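Local coordinates for tumor necrosis factor ligand superfamily member 13 (Mus musculus, PDB 1U5X), which acts as a homotrimeric cytokine of the tumor necrosis factor family, binding the receptors TACI and BCMA and taking part in the regulation of tumor cell growth, at residues 53-58 and 81-86; 10-15 and 24-29; 73-78 and 114-119; 45-50 and 107-112. All blocks are in the same frame, centred on the assembly; numbering follows the deposited sequence.

Contact 1 of 4, residues 53-58 and 81-86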
# COMPACT_ATOMS: atom_id res chain seq x y z
N TYR A 53 -3.58 4.58 14.30
CA TYR A 53 -3.61 3.30 13.63
C TYR A 53 -3.23 3.43 12.20
O TYR A 53 -3.65 4.37 11.54
CB TYR A 53 -5.05 2.76 13.63
CG TYR A 53 -5.59 2.41 14.98
CD1 TYR A 53 -6.18 3.37 15.80
CD2 TYR A 53 -5.57 1.08 15.42
CE1 TYR A 53 -6.72 3.04 17.04
CE2 TYR A 53 -6.11 0.74 16.68
CZ TYR A 53 -6.67 1.71 17.48
OH TYR A 53 -7.20 1.35 18.68
N LEU A 54 -2.45 2.48 11.73
CA LEU A 54 -2.35 2.19 10.31
C LEU A 54 -3.59 1.41 9.91
O LEU A 54 -3.91 0.38 10.53
CB LEU A 54 -1.11 1.35 10.07
CG LEU A 54 -0.89 0.89 8.63
CD1 LEU A 54 -0.67 2.07 7.69
CD2 LEU A 54 0.31 -0.11 8.57
N LEU A 55 -4.30 1.92 8.89
CA LEU A 55 -5.49 1.31 8.35
C LEU A 55 -5.21 1.04 6.90
O LEU A 55 -4.80 1.92 6.18
CB LEU A 55 -6.68 2.29 8.48
CG LEU A 55 -8.13 1.89 8.33
CD1 LEU A 55 -8.45 0.49 8.71
CD2 LEU A 55 -8.98 2.89 9.13
N TYR A 56 -5.44 -0.19 6.46
CA TYR A 56 -5.22 -0.55 5.06
C TYR A 56 -6.46 -1.26 4.54
O TYR A 56 -7.16 -1.95 5.29
CB TYR A 56 -3.96 -1.41 4.87
CG TYR A 56 -3.92 -2.72 5.62
CD1 TYR A 56 -4.46 -3.87 5.09
CD2 TYR A 56 -3.30 -2.79 6.87
CE1 TYR A 56 -4.40 -5.09 5.79
CE2 TYR A 56 -3.24 -3.96 7.60
CZ TYR A 56 -3.77 -5.12 7.03
OH TYR A 56 -3.69 -6.27 7.78
N SER A 57 -6.72 -1.10 3.24
CA SER A 57 -7.90 -1.62 2.58
C SER A 57 -7.53 -2.01 1.17
O SER A 57 -6.96 -1.22 0.43
CB SER A 57 -8.98 -0.57 2.53
OG SER A 57 -10.02 -0.93 1.63
N GLN A 58 -7.88 -3.23 0.78
CA GLN A 58 -7.83 -3.63 -0.61
C GLN A 58 -9.17 -4.18 -1.00
O GLN A 58 -9.82 -4.92 -0.23
CB GLN A 58 -6.77 -4.70 -0.90
CG GLN A 58 -6.61 -5.02 -2.42
CD GLN A 58 -5.39 -5.88 -2.71
OE1 GLN A 58 -4.25 -5.37 -2.62
NE2 GLN A 58 -5.61 -7.13 -3.10
N GLU A 81 -16.36 11.54 8.57
CA GLU A 81 -15.12 11.99 7.95
C GLU A 81 -14.58 10.92 7.03
O GLU A 81 -14.41 9.81 7.46
CB GLU A 81 -14.08 12.25 9.05
CG GLU A 81 -12.76 12.84 8.60
CD GLU A 81 -11.76 12.99 9.73
OE1 GLU A 81 -10.62 12.48 9.61
OE2 GLU A 81 -12.13 13.61 10.76
N THR A 82 -14.30 11.24 5.77
CA THR A 82 -13.58 10.29 4.93
C THR A 82 -12.12 10.26 5.38
O THR A 82 -11.53 11.31 5.65
CB THR A 82 -13.67 10.70 3.45
OG1 THR A 82 -15.05 10.77 3.05
CG2 THR A 82 -13.03 9.68 2.54
N LEU A 83 -11.55 9.06 5.48
CA LEU A 83 -10.15 8.91 5.81
C LEU A 83 -9.30 8.82 4.54
O LEU A 83 -8.37 9.59 4.35
CB LEU A 83 -9.93 7.73 6.72
CG LEU A 83 -10.66 7.79 8.08
CD1 LEU A 83 -10.27 6.58 8.92
CD2 LEU A 83 -10.40 9.05 8.82
N PHE A 84 -9.61 7.86 3.69
CA PHE A 84 -8.97 7.78 2.40
C PHE A 84 -9.84 7.03 1.41
O PHE A 84 -10.76 6.33 1.79
CB PHE A 84 -7.62 7.07 2.52
CG PHE A 84 -7.68 5.67 3.04
CD1 PHE A 84 -7.63 5.44 4.41
CD2 PHE A 84 -7.74 4.58 2.19
CE1 PHE A 84 -7.64 4.15 4.93
CE2 PHE A 84 -7.74 3.27 2.70
CZ PHE A 84 -7.68 3.06 4.08
N ARG A 85 -9.49 7.15 0.14
CA ARG A 85 -10.17 6.38 -0.92
C ARG A 85 -9.15 5.83 -1.93
O ARG A 85 -8.05 6.33 -2.06
CB ARG A 85 -11.28 7.22 -1.55
CG ARG A 85 -10.89 7.92 -2.84
CD ARG A 85 -11.80 9.08 -3.32
NE ARG A 85 -13.25 8.84 -3.24
CZ ARG A 85 -14.12 9.62 -2.58
NH1 ARG A 85 -13.73 10.69 -1.90
NH2 ARG A 85 -15.41 9.32 -2.61
N CYS A 86 -9.53 4.76 -2.60
CA CYS A 86 -8.78 4.18 -3.69
C CYS A 86 -9.64 4.31 -4.94
O CYS A 86 -10.85 4.15 -4.84
CB CYS A 86 -8.50 2.73 -3.35
SG CYS A 86 -7.34 2.01 -4.48

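Contact 2 of 4, residues 10-15 and 24-29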
# COMPACT_ATOMS: atom_id res chain seq x y z
N LEU A 10 -9.01 -8.57 8.54
CA LEU A 10 -10.37 -8.98 8.22
C LEU A 10 -10.51 -9.31 6.74
O LEU A 10 -9.86 -8.67 5.88
CB LEU A 10 -11.31 -7.81 8.50
CG LEU A 10 -11.28 -7.20 9.89
CD1 LEU A 10 -11.84 -5.79 9.84
CD2 LEU A 10 -12.07 -8.05 10.85
N VAL A 11 -11.35 -10.29 6.46
CA VAL A 11 -11.64 -10.71 5.10
C VAL A 11 -13.14 -10.84 4.90
O VAL A 11 -13.90 -10.82 5.88
CB VAL A 11 -10.92 -12.03 4.77
CG1 VAL A 11 -9.41 -11.86 4.93
CG2 VAL A 11 -11.43 -13.16 5.62
N PRO A 12 -13.62 -10.95 3.66
CA PRO A 12 -15.06 -11.01 3.45
C PRO A 12 -15.75 -12.30 3.91
O PRO A 12 -15.19 -13.41 3.84
CB PRO A 12 -15.21 -10.87 1.93
CG PRO A 12 -13.89 -10.26 1.45
CD PRO A 12 -12.89 -10.92 2.38
N VAL A 13 -16.98 -12.14 4.34
CA VAL A 13 -17.90 -13.26 4.53
C VAL A 13 -18.93 -13.26 3.39
O VAL A 13 -19.31 -14.31 2.87
CB VAL A 13 -18.58 -13.27 5.92
CG1 VAL A 13 -17.61 -13.09 7.00
CG2 VAL A 13 -19.66 -12.24 6.05
N ASN A 14 -19.41 -12.08 3.03
CA ASN A 14 -20.29 -11.88 1.89
C ASN A 14 -20.37 -10.40 1.53
O ASN A 14 -19.94 -9.53 2.28
CB ASN A 14 -21.70 -12.48 2.09
CG ASN A 14 -22.56 -11.66 3.03
OD1 ASN A 14 -22.20 -11.47 4.18
ND2 ASN A 14 -23.73 -11.23 2.56
N ILE A 15 -20.92 -10.14 0.36
CA ILE A 15 -21.02 -8.80 -0.17
C ILE A 15 -22.49 -8.41 -0.20
O ILE A 15 -23.30 -9.11 -0.81
CB ILE A 15 -20.40 -8.82 -1.58
CG1 ILE A 15 -18.87 -9.00 -1.46
CG2 ILE A 15 -20.74 -7.56 -2.36
CD1 ILE A 15 -18.30 -9.81 -2.56
N THR A 24 -22.41 -0.53 -2.12
CA THR A 24 -22.08 -1.90 -1.74
C THR A 24 -21.10 -1.90 -0.57
O THR A 24 -20.21 -1.05 -0.47
CB THR A 24 -21.52 -2.64 -2.97
OG1 THR A 24 -22.56 -2.72 -3.96
CG2 THR A 24 -21.19 -4.08 -2.66
N GLU A 25 -21.32 -2.82 0.36
CA GLU A 25 -20.42 -3.00 1.49
C GLU A 25 -20.06 -4.48 1.62
O GLU A 25 -20.55 -5.32 0.90
CB GLU A 25 -21.04 -2.45 2.78
CG GLU A 25 -21.08 -0.93 2.88
CD GLU A 25 -21.95 -0.42 4.03
OE1 GLU A 25 -23.20 -0.35 3.87
OE2 GLU A 25 -21.38 -0.05 5.10
N VAL A 26 -19.16 -4.75 2.54
CA VAL A 26 -18.65 -6.08 2.79
C VAL A 26 -18.94 -6.44 4.24
O VAL A 26 -18.69 -5.66 5.15
CB VAL A 26 -17.13 -6.08 2.54
CG1 VAL A 26 -16.51 -7.45 2.78
CG2 VAL A 26 -16.84 -5.59 1.12
N MET A 27 -19.49 -7.62 4.46
CA MET A 27 -19.56 -8.19 5.80
C MET A 27 -18.18 -8.80 6.10
O MET A 27 -17.70 -9.62 5.33
CB MET A 27 -20.65 -9.24 5.84
CG MET A 27 -22.02 -8.68 5.54
SD MET A 27 -22.58 -7.69 6.89
CE MET A 27 -23.44 -8.93 7.90
N TRP A 28 -17.56 -8.39 7.20
CA TRP A 28 -16.17 -8.75 7.54
C TRP A 28 -16.10 -9.82 8.64
O TRP A 28 -16.98 -9.88 9.52
CB TRP A 28 -15.39 -7.53 7.99
CG TRP A 28 -15.26 -6.44 6.96
CD1 TRP A 28 -15.97 -5.27 6.92
CD2 TRP A 28 -14.41 -6.44 5.81
NE1 TRP A 28 -15.60 -4.54 5.82
CE2 TRP A 28 -14.66 -5.23 5.11
CE3 TRP A 28 -13.48 -7.34 5.27
CZ2 TRP A 28 -14.01 -4.90 3.92
CZ3 TRP A 28 -12.83 -7.01 4.08
CH2 TRP A 28 -13.10 -5.80 3.43
N GLN A 29 -15.08 -10.68 8.58
CA GLN A 29 -14.79 -11.66 9.61
C GLN A 29 -13.29 -11.57 9.93
O GLN A 29 -12.46 -11.42 9.01
CB GLN A 29 -15.14 -13.09 9.18
CG GLN A 29 -14.47 -13.54 7.87
CD GLN A 29 -14.81 -14.96 7.47
OE1 GLN A 29 -15.09 -15.79 8.33
NE2 GLN A 29 -14.80 -15.25 6.16

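Contact 3 of 4, residues 73-78 and 114-119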
# COMPACT_ATOMS: atom_id res chain seq x y z
N SER A 73 -14.07 5.47 5.85
CA SER A 73 -14.50 6.61 6.65
C SER A 73 -14.64 6.26 8.12
O SER A 73 -14.79 5.08 8.49
CB SER A 73 -15.84 7.17 6.15
OG SER A 73 -15.86 7.38 4.76
N ARG A 74 -14.58 7.30 8.94
CA ARG A 74 -14.84 7.19 10.36
C ARG A 74 -16.06 8.03 10.75
O ARG A 74 -16.24 9.17 10.29
CB ARG A 74 -13.61 7.56 11.19
CG ARG A 74 -13.29 9.05 11.33
CD ARG A 74 -12.69 9.42 12.68
NE ARG A 74 -11.72 10.50 12.57
CZ ARG A 74 -11.91 11.75 13.00
NH1 ARG A 74 -13.05 12.11 13.58
NH2 ARG A 74 -10.95 12.66 12.83
N GLU A 75 -16.92 7.47 11.59
CA GLU A 75 -18.02 8.26 12.13
C GLU A 75 -17.92 8.15 13.64
O GLU A 75 -17.91 7.04 14.17
CB GLU A 75 -19.39 7.78 11.63
CG GLU A 75 -19.38 6.75 10.53
CD GLU A 75 -20.77 6.32 10.08
OE1 GLU A 75 -21.79 6.85 10.61
OE2 GLU A 75 -20.85 5.44 9.20
N GLY A 76 -17.81 9.28 14.33
CA GLY A 76 -17.69 9.28 15.77
C GLY A 76 -18.68 10.19 16.45
O GLY A 76 -19.79 10.41 15.96
N GLN A 77 -18.28 10.70 17.61
CA GLN A 77 -19.08 11.62 18.36
C GLN A 77 -19.55 12.77 17.45
O GLN A 77 -18.88 13.80 17.32
CB GLN A 77 -18.29 12.14 19.57
N GLY A 78 -20.70 12.56 16.79
CA GLY A 78 -21.36 13.60 16.01
C GLY A 78 -20.94 13.96 14.59
O GLY A 78 -21.67 14.70 13.92
N ILE A 114 -16.88 4.43 14.52
CA ILE A 114 -17.29 3.36 13.59
C ILE A 114 -16.53 3.55 12.27
O ILE A 114 -16.58 4.63 11.70
CB ILE A 114 -18.80 3.44 13.34
CG1 ILE A 114 -19.59 3.19 14.62
CG2 ILE A 114 -19.22 2.39 12.31
CD1 ILE A 114 -21.05 3.53 14.49
N ILE A 115 -15.80 2.53 11.82
CA ILE A 115 -15.10 2.52 10.54
C ILE A 115 -15.93 1.81 9.48
O ILE A 115 -16.40 0.70 9.71
CB ILE A 115 -13.72 1.83 10.70
CG1 ILE A 115 -12.94 2.40 11.89
CG2 ILE A 115 -12.89 1.91 9.39
CD1 ILE A 115 -12.74 3.89 11.85
N THR A 116 -16.13 2.48 8.33
CA THR A 116 -16.91 1.95 7.22
C THR A 116 -16.04 1.79 5.99
O THR A 116 -15.12 2.59 5.78
CB THR A 116 -18.09 2.87 6.86
OG1 THR A 116 -17.64 4.23 6.67
CG2 THR A 116 -19.13 2.97 7.97
N VAL A 117 -16.30 0.75 5.20
CA VAL A 117 -15.68 0.61 3.86
C VAL A 117 -16.82 0.48 2.88
O VAL A 117 -17.59 -0.48 2.95
CB VAL A 117 -14.72 -0.61 3.79
CG1 VAL A 117 -14.07 -0.73 2.42
CG2 VAL A 117 -13.63 -0.51 4.82
N LYS A 118 -17.00 1.48 2.02
CA LYS A 118 -18.13 1.52 1.09
C LYS A 118 -17.63 1.64 -0.34
O LYS A 118 -16.65 2.35 -0.62
CB LYS A 118 -19.08 2.70 1.40
CG LYS A 118 -19.73 2.61 2.76
CD LYS A 118 -20.68 3.79 3.04
CE LYS A 118 -21.67 3.45 4.13
NZ LYS A 118 -22.61 4.55 4.40
N ILE A 119 -18.29 0.90 -1.23
CA ILE A 119 -18.12 1.03 -2.67
C ILE A 119 -19.37 1.69 -3.26
O ILE A 119 -20.46 1.14 -3.17
CB ILE A 119 -17.87 -0.37 -3.31
CG1 ILE A 119 -16.54 -0.96 -2.85
CG2 ILE A 119 -17.84 -0.25 -4.83
CD1 ILE A 119 -16.48 -1.58 -1.47
O HOH W 1 -16.94 4.78 3.84
O HOH W 2 -19.45 6.68 6.74

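Contact 4 of 4, residues 45-50 and 107-112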
# COMPACT_ATOMS: atom_id res chain seq x y z
N VAL A 45 -16.52 -1.70 11.56
CA VAL A 45 -15.55 -2.02 12.61
C VAL A 45 -15.69 -0.96 13.71
O VAL A 45 -15.70 0.24 13.44
CB VAL A 45 -14.11 -2.08 12.10
CG1 VAL A 45 -13.20 -2.50 13.22
CG2 VAL A 45 -13.99 -3.04 10.93
N ARG A 46 -15.86 -1.40 14.95
CA ARG A 46 -15.96 -0.49 16.07
C ARG A 46 -14.59 -0.29 16.66
O ARG A 46 -13.81 -1.24 16.77
CB ARG A 46 -16.92 -1.02 17.11
CG ARG A 46 -18.35 -1.14 16.53
CD ARG A 46 -19.42 -0.49 17.25
NE ARG A 46 -19.22 0.89 17.70
CZ ARG A 46 -20.08 1.50 18.53
NH1 ARG A 46 -21.15 0.84 18.92
NH2 ARG A 46 -19.89 2.75 18.95
N VAL A 47 -14.30 0.94 17.08
CA VAL A 47 -13.04 1.25 17.75
C VAL A 47 -13.36 1.46 19.21
O VAL A 47 -14.16 2.32 19.56
CB VAL A 47 -12.39 2.53 17.18
CG1 VAL A 47 -11.12 2.89 17.95
CG2 VAL A 47 -12.07 2.37 15.71
N TRP A 48 -12.76 0.66 20.07
CA TRP A 48 -12.92 0.87 21.50
C TRP A 48 -11.81 1.70 22.13
O TRP A 48 -12.04 2.35 23.16
CB TRP A 48 -13.08 -0.47 22.23
CG TRP A 48 -14.21 -1.32 21.68
CD1 TRP A 48 -14.12 -2.62 21.24
CD2 TRP A 48 -15.59 -0.94 21.50
NE1 TRP A 48 -15.34 -3.06 20.80
CE2 TRP A 48 -16.26 -2.06 20.95
CE3 TRP A 48 -16.30 0.22 21.71
CZ2 TRP A 48 -17.62 -2.04 20.62
CZ3 TRP A 48 -17.67 0.23 21.42
CH2 TRP A 48 -18.30 -0.88 20.86
N ASP A 49 -10.63 1.68 21.54
CA ASP A 49 -9.45 2.29 22.12
C ASP A 49 -8.96 3.47 21.30
O ASP A 49 -8.58 3.31 20.15
CB ASP A 49 -8.32 1.26 22.24
CG ASP A 49 -7.08 1.82 22.96
OD1 ASP A 49 -7.09 2.99 23.44
OD2 ASP A 49 -6.03 1.16 23.12
N THR A 50 -8.93 4.64 21.92
CA THR A 50 -8.37 5.79 21.24
C THR A 50 -6.92 5.52 20.91
O THR A 50 -6.18 5.03 21.75
CB THR A 50 -8.46 6.99 22.12
OG1 THR A 50 -9.83 7.33 22.33
CG2 THR A 50 -7.85 8.22 21.43
N PHE A 107 -4.04 7.19 10.92
CA PHE A 107 -5.10 8.05 11.41
C PHE A 107 -5.34 7.92 12.90
O PHE A 107 -5.18 6.84 13.47
CB PHE A 107 -6.40 7.72 10.68
CG PHE A 107 -6.29 7.83 9.20
CD1 PHE A 107 -6.43 9.05 8.59
CD2 PHE A 107 -6.00 6.70 8.41
CE1 PHE A 107 -6.28 9.18 7.22
CE2 PHE A 107 -5.88 6.82 7.03
CZ PHE A 107 -6.03 8.07 6.45
N HIS A 108 -5.70 9.03 13.52
CA HIS A 108 -6.07 9.07 14.92
C HIS A 108 -7.55 8.71 14.97
O HIS A 108 -8.39 9.40 14.39
CB HIS A 108 -5.90 10.46 15.48
CG HIS A 108 -6.24 10.57 16.94
ND1 HIS A 108 -5.42 10.09 17.94
CD2 HIS A 108 -7.32 11.09 17.56
CE1 HIS A 108 -5.96 10.35 19.12
NE2 HIS A 108 -7.12 10.95 18.92
N LEU A 109 -7.83 7.60 15.66
CA LEU A 109 -9.17 7.09 15.84
C LEU A 109 -9.50 7.24 17.32
O LEU A 109 -8.62 7.11 18.18
CB LEU A 109 -9.25 5.61 15.38
CG LEU A 109 -8.79 5.32 13.95
CD1 LEU A 109 -9.00 3.85 13.57
CD2 LEU A 109 -9.48 6.19 12.96
N HIS A 110 -10.76 7.52 17.59
CA HIS A 110 -11.26 7.81 18.94
C HIS A 110 -12.20 6.66 19.35
O HIS A 110 -12.94 6.13 18.54
CB HIS A 110 -12.00 9.15 18.92
CG HIS A 110 -11.19 10.31 18.40
ND1 HIS A 110 -11.00 11.46 19.13
CD2 HIS A 110 -10.57 10.52 17.21
CE1 HIS A 110 -10.29 12.32 18.42
NE2 HIS A 110 -10.02 11.78 17.25
N GLN A 111 -12.12 6.22 20.60
CA GLN A 111 -13.03 5.17 21.05
C GLN A 111 -14.48 5.59 20.80
O GLN A 111 -14.83 6.75 20.95
CB GLN A 111 -12.80 4.81 22.52
CG GLN A 111 -13.00 5.89 23.49
CD GLN A 111 -12.89 5.39 24.94
OE1 GLN A 111 -13.02 4.18 25.24
NE2 GLN A 111 -12.64 6.33 25.83
N GLY A 112 -15.32 4.62 20.41
CA GLY A 112 -16.68 4.89 19.99
C GLY A 112 -16.78 5.08 18.48
O GLY A 112 -17.87 5.01 17.94

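Contact 1 of 4, residues 53-58 and 81-86
Leu-55 and Ser-57 of strand 53-58 meet Leu-83 and Phe-84 of strand 81-85 across the interior of the TNF homology domain, a jelly-roll of antiparallel strands. The strand axes stay 9.2 Å apart and cross at -45°, and no hydrogen bond links the two segments: the contact is made mainly by side chains packed between two layers, as in a beta-sandwich.

The purely apolar part centres on Leu-55. Its CG lies anti to the backbone N (chi1 -165°), and the CD2 branch beyond it touches Leu-83 CD1 at 3.9 Å, the two leucines crossing at about a right angle. CG itself stands 4.1 Å from Phe-84 CE1. Leu-83 and Phe-84 can both point inward because they form a classic beta bulge opposite Val-72 of the neighbouring strand; two successive residues are thereby turned to the same interior.

The aromatic ring also meets a backbone oxygen and the methylene of a serine, by van der Waals contact. Leu-55 O lies 3.7 Å from Phe-84 CZ, oblique to the ring. The hydroxyl of Ser-57 is engaged by Gln-70, while its CB faces the phenylalanine.

Further out the strands differ in their surroundings. Strand 53-58 is hydrogen-bonded between strands 99-109 and 134-139, and Cys-86 is in a disulfide with Cys-101. Phe-84 also packs on Phe-134 of a second subunit, bringing this interior contact close to the trimer interface. At the ring's edge, near its plane, Ser-57 CB lies 4.0 Å from Phe-84 CE2.

Contact 2 of 4, residues 10-15 and 24-29
Pro-12 and Trp-28 carry the apolar centre, together with Leu-10 and Val-26. The benzo ring of the indole lies against the first strand: Trp-28 CE3 is 3.9 Å from Leu-10 CB, and CZ3 lies 4.3 Å from Pro-12 CD. Val-26 belongs to the same strand as the tryptophan and lays CG1 over the centre of one ring face, 3.6 Å above the plane. With CG1 anti to the backbone N (chi1 -180°), that methyl also reaches Pro-12 CB at 3.8 Å, and the two side chains lie side by side, pointing the same way. Leu-135 and Phe-137 of strand 134-139 extend this cluster.

Around it runs the antiparallel backbone pairing. Val-11 and Gln-29 exchange two hydrogen bonds, N to O in each direction. Pro-12 and Trp-28 form a non-hydrogen-bonded pair; beyond it the chain turns a corner at Val-13, whose N is bound to Met-27 O at 2.8 Å. Met-27 N also donates to Asn-14 O.

At the polar edge Gln-29, its chain extended beyond CG, crosses Val-13 obliquely and donates from NE2 to Pro-12 O at 3.0 Å. The bond is bent, 146° at the hydrogen, and the donor sits above the carbonyl plane. It occupies a carbonyl right at the corner. The whole is a beta hairpin of strands 7-16 and 24-34 within the jelly-roll of the TNF family.

Contact 3 of 4, residues 73-78 and 114-119
Ser-73 opens the pairing with Thr-116, its N donating to Thr-116 O at 3.1 Å while its own O receives Thr-116 N at 2.9 Å. The two side chains stand on one face of the sheet without bonding directly. Instead a water bridges them, 3.0 Å from Ser-73 OG and equally far from Thr-116 OG1. The threonine holds OG1 between its backbone N and carbonyl carbon (chi1 51°), which brings the hydroxyl over Ser-73 CB.

Arg-74 follows as a non-hydrogen-bonded pair with Ile-115, on the opposite face. Here the contact is aliphatic: Ile-115 CD1 touches Arg-74 CB at 3.8 Å, and the rest of the arginine bends away to a salt bridge with Glu-81. Arg-74 CA also directs a C-H toward Ile-114 O.

Glu-75 returns to the Ser-73 face and closes the register with Ile-114 through two backbone hydrogen bonds, Ile-114 N to Glu-75 O being 2.8 Å long. The glutamate chain is extended beyond CG and crosses Thr-116 at about a right angle, setting OE2 3.3 Å from Thr-116 CG2. A second water donates to Glu-75 OE2 and is also hydrogen-bonded to Thr-116 OG1, so the threonine hydroxyl joins both waters. Lys-118 NZ lies 5.2 Å from Glu-75 OE2; without contact, it would still be expected to favour the negative charge.

Beyond Glu-75 the chain leaves the strand. Strand 71-75 lies between strands 80-85 and 114-119, and 114-119 also pairs with 44-47, while Ile-115 packs inward on Leu-55 of strand 51-61.

Contact 4 of 4, residues 45-50 and 107-112
Thr-50 and Gln-111 join two turns through a side-chain hydroxyl that accepts a backbone N-H. The threonine places OG1 anti to its carbonyl carbon (chi1 -66°), where it takes the N-H of Gln-111 at 3.1 Å in an almost straight bond, 172° at the hydrogen. The other branch, CG2, anti to the backbone N, meets His-108 CE1 at 3.7 Å, obliquely to the imidazole.

Val-47 supplies the apolar side. Its CG2 approaches Leu-109 CD1 at 4.0 Å, the two side chains crossing at about a right angle, while CG1 lies against His-110 O. Val-47 O accepts Gly-112 N at 2.7 Å. The glycine has a positive phi of 93°, a backbone shape in which a CB would collide with the carbonyl oxygen before it.

Arg-46 reaches the same glycine through its guanidinium. Its chain is bent at chi2 and chi3, and NH2 donates to Gly-112 O at 3.2 Å, with the oxygen at the edge of the guanidinium and near its plane. Trp-48 CH2 sits 3.6 Å above one face of that guanidinium, offset toward the rim, so one face is packed and the edge is bonded.

The contact ties the end of strand 44-47 to the turn that joins strands 99-109 and 114-119. Ile-115 of strand 114-119 lies against both Val-47 and Leu-109, and His-108 packs on Leu-32 of a second subunit.

Contact 1 is fully buried and contact 4 lies at the surface; contacts 2 and 3 are partly buried. Contacts 2 and 3 are sheet pairings dominated by backbone hydrogen bonds, whereas contact 1 spans two layers without a hydrogen bond, mostly through side chains, and contact 4 combines a few separate hydrogen bonds with a small apolar patch where a strand end meets a turn. Strand 114-119 pairs with 24-29 at Thr-24 and with 45-50 at Val-45. Contacts 1 and 3 meet through the Glu-81 to Arg-74 salt bridge, contacts 1 and 4 through Phe-84 against Phe-107. Contacts 1 and 4 also touch the second subunit, while contacts 2 and 3 touch no other chain. Water enters the chemistry in contact 3.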